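Local coordinates for glutathione s-transferase S2 (Nilaparvata lugens, PDB 5H5L) that acts as a glutathione-requiring prostaglandin D synthase of the sigma-class glutathione transferases and probably also conjugates glutathione to electrophilic substrates, at the interface of chains A and B. Residues are numbered along the deposited sequence; one frame, centred on the assembly and turned at random. Chains: chain A/B, Glutathione s-transferase S2.

Contact 1 and contact 2 are neighbouring patches of one two-fold symmetric interface, the centres of their C-alpha atoms about 14 Å apart. Both rest on helix 82-106, which meets the N-terminal glutathione-binding half of the partner chain. B:Asp89 in contact 1 and B:Thr90 in contact 2 are consecutive on that helix, while A:Gln63 of contact 2 directly precedes helix 64-74, which carries A:Arg69 into contact 1. Contact 1 holds an arginine pair on the two-fold axis; contact 2 lies outward, where A:Gln63 belongs to the glutathione pocket, so the dimer contact extends to a residue of that pocket.

Contact 1: the interface of chains A and B. Residues chain A 69, 86, 89-90, 93; chain B 66-67, 69, 89.
The side chains of A:Arg69 and B:Arg69 both leave their helices with CG opposite the backbone N (chi1 -179° in A:Arg69) and then bend at chi3, which brings the two guanidinium groups face to face across the two-fold axis. Such a pair of stacked arginines at the dimer axis is in keeping with the sigma-class glutathione transferase fold, whose dimer joins the thioredoxin-like half of each chain to the helical half of the other. The planes are 21° apart, and CZ of A:Arg69 lies over the centre of the other group, 3.5 Å from CZ of B:Arg69.

The like charges of this stack are probably offset by A:Asp89 and B:Asp89, each of which bridges both arginines. Within a chain, NE of A:Arg69 gives a nearly straight hydrogen bond of 2.9 Å to OD1 of A:Asp89. The carboxylate oxygen sits at the guanidinium edge and in its plane, yet is itself approached from above the carboxylate plane. Across the interface NH1 of B:Arg69 forms a salt bridge with the other oxygen, OD2 of A:Asp89, at 3.0 Å; its hydrogen-bond geometry is weak, and the carboxylate and guanidinium planes stand 81° apart. The twin bridge joins NH1 of A:Arg69 to OD2 of B:Asp89. Each carboxylate thus ties its own arginine to the partner's, and the in-plane NE bond probably does most to set the turn of the guanidinium group.

Waters extend the polar network. Water 3 links NH2 of both arginines to OD1 of A:Asp93, and water 2 lies in the guanidinium plane of B:Arg69, 2.8 Å from NH1, joining it to OD2 of A:Asp93.

Beside the charged cluster, B:Ala66 packs against helix 82-106 of chain A. Its CB methyl lies 3.7 Å from CB of A:Asp89, and CD1 of A:Leu86 reaches its carbonyl oxygen O at 3.5 Å. Water 1 connects that oxygen to OD2 of A:Asp89.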
loop_
_atom_site.group_PDB
_atom_site.type_symbol
_atom_site.label_atom_id
_atom_site.label_comp_id
_atom_site.label_asym_id
_atom_site.label_seq_id
_atom_site.Cartn_x
_atom_site.Cartn_y
_atom_site.Cartn_z
ATOM N N ARG A 69 -5.096 0.218 -9.429
ATOM C CA ARG A 69 -4.095 -0.444 -10.274
ATOM C C ARG A 69 -4.744 -1.420 -11.245
ATOM O O ARG A 69 -4.383 -1.463 -12.426
ATOM C CB ARG A 69 -3.062 -1.179 -9.405
ATOM C CG ARG A 69 -1.951 -1.892 -10.223
ATOM C CD ARG A 69 -0.948 -2.687 -9.365
ATOM N NE ARG A 69 -0.311 -1.821 -8.363
ATOM C CZ ARG A 69 -0.629 -1.808 -7.073
ATOM N NH1 ARG A 69 -1.560 -2.629 -6.596
ATOM N NH2 ARG A 69 0.016 -0.990 -6.246
ATOM N N LEU A 86 6.798 -0.726 -11.480
ATOM C CA LEU A 86 7.442 -0.409 -10.214
ATOM C C LEU A 86 7.559 1.090 -10.018
ATOM O O LEU A 86 7.416 1.594 -8.893
ATOM C CB LEU A 86 8.841 -1.067 -10.159
ATOM C CG LEU A 86 9.713 -0.689 -8.982
ATOM C CD1 LEU A 86 9.046 -1.093 -7.658
ATOM C CD2 LEU A 86 11.062 -1.341 -9.138
ATOM N N ASP A 89 4.127 2.150 -8.951
ATOM C CA ASP A 89 3.764 1.577 -7.649
ATOM C C ASP A 89 4.563 2.213 -6.517
ATOM O O ASP A 89 4.042 2.440 -5.423
ATOM C CB ASP A 89 4.009 0.060 -7.652
ATOM C CG ASP A 89 3.024 -0.719 -8.473
ATOM O OD1 ASP A 89 2.029 -0.153 -8.961
ATOM O OD2 ASP A 89 3.263 -1.946 -8.654
ATOM N N THR A 90 5.846 2.481 -6.736
ATOM C CA THR A 90 6.633 3.067 -5.663
ATOM C C THR A 90 6.130 4.472 -5.334
ATOM O O THR A 90 5.986 4.815 -4.160
ATOM C CB THR A 90 8.136 3.074 -5.998
ATOM O OG1 THR A 90 8.876 3.395 -4.828
ATOM C CG2 THR A 90 8.463 4.060 -7.082
ATOM N N ASP A 93 2.840 4.147 -3.329
ATOM C CA ASP A 93 3.002 3.700 -1.942
ATOM C C ASP A 93 3.605 4.804 -1.106
ATOM O O ASP A 93 3.203 4.975 0.039
ATOM C CB ASP A 93 3.860 2.446 -1.825
ATOM C CG ASP A 93 3.092 1.154 -2.151
ATOM O OD1 ASP A 93 1.840 1.169 -2.334
ATOM O OD2 ASP A 93 3.783 0.116 -2.314
ATOM N N ALA B 66 5.850 -2.406 -3.198
ATOM C CA ALA B 66 6.090 -2.206 -4.625
ATOM C C ALA B 66 7.244 -3.074 -5.104
ATOM O O ALA B 66 7.199 -3.657 -6.210
ATOM C CB ALA B 66 6.391 -0.726 -4.919
ATOM N N ILE B 67 8.300 -3.128 -4.304
ATOM C CA ILE B 67 9.487 -3.900 -4.685
ATOM C C ILE B 67 9.183 -5.390 -4.659
ATOM O O ILE B 67 9.556 -6.129 -5.576
ATOM C CB ILE B 67 10.650 -3.551 -3.745
ATOM C CG1 ILE B 67 11.064 -2.089 -3.925
ATOM C CG2 ILE B 67 11.822 -4.542 -3.951
ATOM C CD1 ILE B 67 11.986 -1.545 -2.856
ATOM N N ARG B 69 6.365 -6.883 -5.216
ATOM C CA ARG B 69 5.548 -7.205 -6.382
ATOM C C ARG B 69 6.413 -7.276 -7.635
ATOM O O ARG B 69 6.245 -8.166 -8.471
ATOM C CB ARG B 69 4.433 -6.155 -6.549
ATOM C CG ARG B 69 3.428 -6.455 -7.705
ATOM C CD ARG B 69 2.363 -5.311 -7.914
ATOM N NE ARG B 69 1.560 -5.144 -6.695
ATOM C CZ ARG B 69 1.706 -4.155 -5.828
ATOM N NH1 ARG B 69 2.605 -3.188 -6.039
ATOM N NH2 ARG B 69 0.962 -4.133 -4.731
ATOM N N ASP B 89 -2.907 -8.358 -4.636
ATOM C CA ASP B 89 -2.726 -6.977 -4.189
ATOM C C ASP B 89 -3.701 -6.616 -3.087
ATOM O O ASP B 89 -3.311 -5.975 -2.102
ATOM C CB ASP B 89 -2.911 -6.002 -5.364
ATOM C CG ASP B 89 -1.783 -6.057 -6.388
ATOM O OD1 ASP B 89 -0.746 -6.711 -6.159
ATOM O OD2 ASP B 89 -1.971 -5.460 -7.466
HETATM O O HOH W 1 5.972 -2.902 -8.558
HETATM O O HOH W 2 2.973 -1.008 -4.402
HETATM O O HOH W 3 0.198 -1.454 -3.202
#

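Contact 2: the interface of chains A and B. Residues chain A 48, 61-63; chain B 90, 93-94, 97.
The side-chain amide nitrogen NE2 of A:Gln63 is gripped by OD2 of B:Asp97 at 2.7 Å, by the hydroxyl OG1 of B:Thr94 at 3.1 Å, and by water 6. In this sigma-class glutathione transferase dimer A:Gln63 also belongs to the glutathione pocket, as the residue joining strand 59-62 to helix 64-74, so the partner chain may steady a residue of that pocket. The carboxylate oxygen lies in the amide plane and is met from above its own plane, at 164° at the hydrogen; the threonine hydroxyl is tilted 23° from the amide plane. Water 6 bridges NE2 and OG1 of B:Thr94.

A bend at chi2 (-59°) lays the glutamine chain across B:Asp93, with CG 3.5 Å from CB of the aspartate. The amide oxygen OE1 is joined through water 4 to OD2 of B:Asp93, so both ends of the amide are engaged.

One turn back on helix 82-106, OG1 of B:Thr90 donates to the backbone oxygen O of A:Cys62 at 2.8 Å, from above the carbonyl plane. Water 5 links the same hydroxyl to N of A:Cys62. The hydroxyl of B:Thr94 is fixed in turn by donating to O of B:Thr90, while its other branch, the methyl CG2, sits over the middle of the A:Tyr48 ring, 3.5 Å from the centroid, in a CH-pi contact.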
loop_
_atom_site.group_PDB
_atom_site.type_symbol
_atom_site.label_atom_id
_atom_site.label_comp_id
_atom_site.label_asym_id
_atom_site.label_seq_id
_atom_site.Cartn_x
_atom_site.Cartn_y
_atom_site.Cartn_z
ATOM N N TYR A 48 -13.594 -6.129 5.308
ATOM C CA TYR A 48 -12.695 -5.886 6.426
ATOM C C TYR A 48 -13.086 -4.632 7.195
ATOM O O TYR A 48 -12.246 -4.033 7.861
ATOM C CB TYR A 48 -11.250 -5.819 5.925
ATOM C CG TYR A 48 -10.703 -7.193 5.570
ATOM C CD1 TYR A 48 -10.138 -7.991 6.541
ATOM C CD2 TYR A 48 -10.767 -7.675 4.280
ATOM C CE1 TYR A 48 -9.635 -9.217 6.243
ATOM C CE2 TYR A 48 -10.289 -8.920 3.965
ATOM C CZ TYR A 48 -9.744 -9.688 4.963
ATOM O OH TYR A 48 -9.262 -10.907 4.671
ATOM N N VAL A 61 -14.474 -6.614 -3.719
ATOM C CA VAL A 61 -13.042 -6.337 -3.649
ATOM C C VAL A 61 -12.828 -5.022 -2.908
ATOM O O VAL A 61 -13.489 -4.027 -3.213
ATOM C CB VAL A 61 -12.433 -6.265 -5.058
ATOM C CG1 VAL A 61 -10.888 -6.197 -4.931
ATOM C CG2 VAL A 61 -12.865 -7.486 -5.857
ATOM N N CYS A 62 -11.915 -5.020 -1.944
ATOM C CA CYS A 62 -11.578 -3.758 -1.298
ATOM C C CYS A 62 -10.160 -3.331 -1.663
ATOM O O CYS A 62 -9.487 -3.959 -2.487
ATOM C CB CYS A 62 -11.760 -3.863 0.209
ATOM S SG CYS A 62 -10.763 -5.117 0.890
ATOM N N GLN A 63 -9.768 -2.194 -1.088
ATOM C CA GLN A 63 -8.437 -1.586 -1.154
ATOM C C GLN A 63 -8.288 -0.681 -2.358
ATOM O O GLN A 63 -8.089 -1.142 -3.499
ATOM C CB GLN A 63 -7.326 -2.629 -1.145
ATOM C CG GLN A 63 -7.228 -3.338 0.190
ATOM C CD GLN A 63 -6.956 -2.380 1.335
ATOM O OE1 GLN A 63 -6.459 -1.269 1.122
ATOM N NE2 GLN A 63 -7.310 -2.783 2.541
ATOM N N THR B 90 -4.988 -6.992 -3.238
ATOM C CA THR B 90 -5.973 -6.620 -2.223
ATOM C C THR B 90 -5.641 -7.241 -0.868
ATOM O O THR B 90 -5.757 -6.571 0.165
ATOM C CB THR B 90 -7.406 -6.987 -2.657
ATOM O OG1 THR B 90 -8.322 -6.428 -1.709
ATOM C CG2 THR B 90 -7.618 -8.446 -2.685
ATOM N N ASP B 93 -2.584 -5.320 0.663
ATOM C CA ASP B 93 -2.948 -4.006 1.150
ATOM C C ASP B 93 -3.742 -4.134 2.454
ATOM O O ASP B 93 -3.568 -3.344 3.379
ATOM C CB ASP B 93 -3.756 -3.236 0.101
ATOM C CG ASP B 93 -2.856 -2.517 -0.961
ATOM O OD1 ASP B 93 -1.625 -2.607 -0.905
ATOM O OD2 ASP B 93 -3.412 -1.836 -1.844
ATOM N N THR B 94 -4.591 -5.152 2.551
ATOM C CA THR B 94 -5.321 -5.387 3.784
ATOM C C THR B 94 -4.371 -5.778 4.908
ATOM O O THR B 94 -4.494 -5.279 6.029
ATOM C CB THR B 94 -6.389 -6.450 3.528
ATOM O OG1 THR B 94 -7.351 -5.872 2.636
ATOM C CG2 THR B 94 -7.087 -6.863 4.805
ATOM N N ASP B 97 -2.835 -2.684 6.144
ATOM C CA ASP B 97 -3.736 -1.983 7.046
ATOM C C ASP B 97 -3.646 -2.587 8.440
ATOM O O ASP B 97 -3.556 -1.866 9.437
ATOM C CB ASP B 97 -5.178 -2.082 6.559
ATOM C CG ASP B 97 -5.493 -1.159 5.419
ATOM O OD1 ASP B 97 -4.722 -0.210 5.165
ATOM O OD2 ASP B 97 -6.543 -1.391 4.774
HETATM O O HOH W 4 -5.082 0.109 -1.000
HETATM O O HOH W 5 -11.190 -7.461 -0.872
HETATM O O HOH W 6 -9.292 -4.516 3.393
#